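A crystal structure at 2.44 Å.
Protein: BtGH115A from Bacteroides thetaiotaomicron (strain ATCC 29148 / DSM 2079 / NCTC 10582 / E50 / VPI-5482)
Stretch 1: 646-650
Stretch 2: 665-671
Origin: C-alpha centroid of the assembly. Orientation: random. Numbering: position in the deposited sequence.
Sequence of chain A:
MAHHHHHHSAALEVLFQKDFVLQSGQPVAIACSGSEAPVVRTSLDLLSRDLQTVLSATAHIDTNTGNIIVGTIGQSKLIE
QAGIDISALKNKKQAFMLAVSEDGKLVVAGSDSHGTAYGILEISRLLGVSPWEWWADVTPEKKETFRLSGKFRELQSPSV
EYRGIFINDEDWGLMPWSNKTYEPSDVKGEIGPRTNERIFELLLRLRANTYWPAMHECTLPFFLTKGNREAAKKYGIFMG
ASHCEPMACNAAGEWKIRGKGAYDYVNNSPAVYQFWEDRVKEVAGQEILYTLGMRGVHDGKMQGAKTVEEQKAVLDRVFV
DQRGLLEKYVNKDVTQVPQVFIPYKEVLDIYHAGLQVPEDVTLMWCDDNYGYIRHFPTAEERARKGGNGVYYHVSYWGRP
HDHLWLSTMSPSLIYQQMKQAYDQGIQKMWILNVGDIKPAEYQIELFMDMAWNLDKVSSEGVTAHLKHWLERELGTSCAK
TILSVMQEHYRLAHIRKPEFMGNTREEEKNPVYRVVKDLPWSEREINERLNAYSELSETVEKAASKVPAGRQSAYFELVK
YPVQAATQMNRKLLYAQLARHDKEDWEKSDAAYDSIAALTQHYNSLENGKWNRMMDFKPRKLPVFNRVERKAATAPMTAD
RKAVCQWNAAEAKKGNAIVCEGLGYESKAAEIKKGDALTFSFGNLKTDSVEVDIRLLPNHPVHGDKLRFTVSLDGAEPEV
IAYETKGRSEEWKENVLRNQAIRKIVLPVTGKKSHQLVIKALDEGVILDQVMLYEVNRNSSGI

Stretch 1, residues 646-650: QWNAA
Stretch 2 665-671: YESKAAE

This contact is small, burying 220 Å² over both sides. No hydrogen bond crosses between the stretches; the pairs that meet do so by van der Waals packing. Its register is set by two CA pairs, Asn648 CA to Lys668 CA at 6.2 Å and Ala649 CA to Ala670 CA at 6.0 Å, so both chains advance in the same sense through the contact.

Stretch 1 enters extended, with Gln646 at phi/psi -151/119 and Trp647 at -129/153. Asn648 is still extended at -105/170, and the chain turns at Ala649 (-62/-19) and Ala650 (-100/-11). Stretch 2 begins irregularly: Tyr665 -56/-34, Glu666 -128/39, Ser667 with positive phi at 59/18, Lys668 -124/19. Ala669 (-58/147) then leads into the strand at Ala670 (-147/144) and Glu671 (-86/123).

Asn648 gives up the most surface. Its CA-to-CB bond points toward stretch 2, and Asn648 CB lies 4.0 Å from Lys668 CB and 4.0 Å from Glu666 OE2. With chi1 at 53° (p) and chi2 at 75°, its amide serves its own turn: Ala650 N donates to Asn648 OD1 at 3.1 Å, with an N-H...O angle of 140°.

Lys668, chi1 m and chi2 off-well at 148°, also brings Lys668 CD to 4.3 Å from Asn648 ND2. Its chain continues through chi3 and chi4, both t, leaving the ammonium without a partner in stretch 1. The CA-to-CB bond of Glu666 (chi1 p, chi2 t, chi3 22°) points toward stretch 1, yet Glu666 OE2 stays 4.3 Å from Trp647 O, a contact between two acceptors.

Ala649 supplies the tight apolar point. Ala649 CB meets Ala670 CB at 3.5 Å, both CA-to-CB bonds directed toward the opposing stretch, and both residues are buried. Nearby, Ala649 N is 4.2 Å from Lys668 O, too long for a hydrogen bond. Trp647 (chi1 m, chi2 -57°) and Ala669 point away. The rule is compact: methyl against methyl in the buried part, with longer side chains packing alongside.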

# COMPACT_ATOMS: atom_id res chain seq x y z
N GLN A 646 0.74 0.64 -33.95
CA GLN A 646 0.52 0.48 -32.52
C GLN A 646 1.74 -0.22 -31.91
O GLN A 646 2.05 -1.37 -32.26
CB GLN A 646 -0.75 -0.33 -32.29
CG GLN A 646 -1.25 -0.39 -30.87
CD GLN A 646 -2.77 -0.43 -30.81
OE1 GLN A 646 -3.45 -0.72 -31.81
NE2 GLN A 646 -3.31 -0.14 -29.62
N TRP A 647 2.40 0.47 -30.98
CA TRP A 647 3.69 0.05 -30.42
C TRP A 647 3.70 0.05 -28.91
O TRP A 647 2.93 0.79 -28.28
CB TRP A 647 4.79 1.00 -30.88
CG TRP A 647 5.02 0.99 -32.35
CD1 TRP A 647 5.34 -0.10 -33.12
CD2 TRP A 647 4.97 2.11 -33.25
NE1 TRP A 647 5.47 0.27 -34.43
CE2 TRP A 647 5.26 1.63 -34.54
CE3 TRP A 647 4.71 3.48 -33.09
CZ2 TRP A 647 5.29 2.45 -35.66
CZ3 TRP A 647 4.74 4.31 -34.22
CH2 TRP A 647 5.03 3.79 -35.48
N ASN A 648 4.58 -0.80 -28.37
CA ASN A 648 5.08 -0.78 -26.99
C ASN A 648 6.51 -0.26 -27.06
O ASN A 648 7.09 -0.16 -28.15
CB ASN A 648 5.05 -2.19 -26.38
CG ASN A 648 5.78 -3.24 -27.25
OD1 ASN A 648 7.04 -3.30 -27.32
ND2 ASN A 648 4.98 -4.08 -27.93
N ALA A 649 7.12 0.04 -25.92
CA ALA A 649 8.43 0.71 -25.94
C ALA A 649 9.59 -0.06 -26.59
O ALA A 649 10.61 0.55 -26.96
CB ALA A 649 8.80 1.18 -24.54
N ALA A 650 9.44 -1.38 -26.74
CA ALA A 650 10.50 -2.26 -27.23
C ALA A 650 10.35 -2.64 -28.71
O ALA A 650 11.28 -3.21 -29.30
CB ALA A 650 10.63 -3.51 -26.36
N TYR A 665 -0.71 -0.88 -19.68
CA TYR A 665 -1.89 -1.54 -20.28
C TYR A 665 -1.63 -2.95 -20.86
O TYR A 665 -2.49 -3.84 -20.81
CB TYR A 665 -2.49 -0.61 -21.35
CG TYR A 665 -3.50 0.42 -20.84
CD1 TYR A 665 -3.35 1.02 -19.59
CD2 TYR A 665 -4.59 0.82 -21.65
CE1 TYR A 665 -4.26 1.94 -19.13
CE2 TYR A 665 -5.52 1.77 -21.20
CZ TYR A 665 -5.33 2.33 -19.92
OH TYR A 665 -6.17 3.27 -19.39
N GLU A 666 -0.44 -3.16 -21.41
CA GLU A 666 -0.06 -4.49 -21.87
C GLU A 666 1.30 -4.91 -21.28
O GLU A 666 2.10 -5.55 -21.95
CB GLU A 666 -0.12 -4.58 -23.39
CG GLU A 666 0.68 -3.47 -24.07
CD GLU A 666 0.23 -3.14 -25.49
OE1 GLU A 666 -0.95 -3.45 -25.84
OE2 GLU A 666 1.07 -2.55 -26.23
N SER A 667 1.51 -4.57 -20.01
CA SER A 667 2.65 -5.05 -19.19
C SER A 667 3.99 -4.73 -19.76
O SER A 667 4.97 -5.35 -19.36
CB SER A 667 2.58 -6.58 -18.91
OG SER A 667 1.27 -6.97 -18.59
N LYS A 668 4.04 -3.77 -20.68
CA LYS A 668 5.30 -3.40 -21.36
C LYS A 668 5.72 -1.93 -21.27
O LYS A 668 6.56 -1.48 -22.03
CB LYS A 668 5.28 -3.89 -22.82
CG LYS A 668 5.48 -5.40 -22.95
CD LYS A 668 4.75 -6.05 -24.12
CE LYS A 668 4.70 -7.57 -23.93
NZ LYS A 668 4.39 -8.33 -25.17
N ALA A 669 5.20 -1.17 -20.30
CA ALA A 669 5.73 0.18 -20.07
C ALA A 669 7.23 0.17 -19.77
O ALA A 669 7.71 -0.79 -19.15
CB ALA A 669 4.95 0.91 -18.97
N ALA A 670 7.95 1.22 -20.20
CA ALA A 670 9.43 1.29 -20.06
C ALA A 670 9.95 2.70 -19.84
O ALA A 670 9.40 3.64 -20.41
CB ALA A 670 10.11 0.70 -21.30
N GLU A 671 11.00 2.85 -19.03
CA GLU A 671 11.53 4.16 -18.66
C GLU A 671 12.51 4.66 -19.70
O GLU A 671 13.49 3.98 -19.99
CB GLU A 671 12.20 4.14 -17.29
CG GLU A 671 12.74 5.51 -16.87
CD GLU A 671 13.63 5.48 -15.62
OE1 GLU A 671 14.17 4.40 -15.28
OE2 GLU A 671 13.81 6.56 -14.99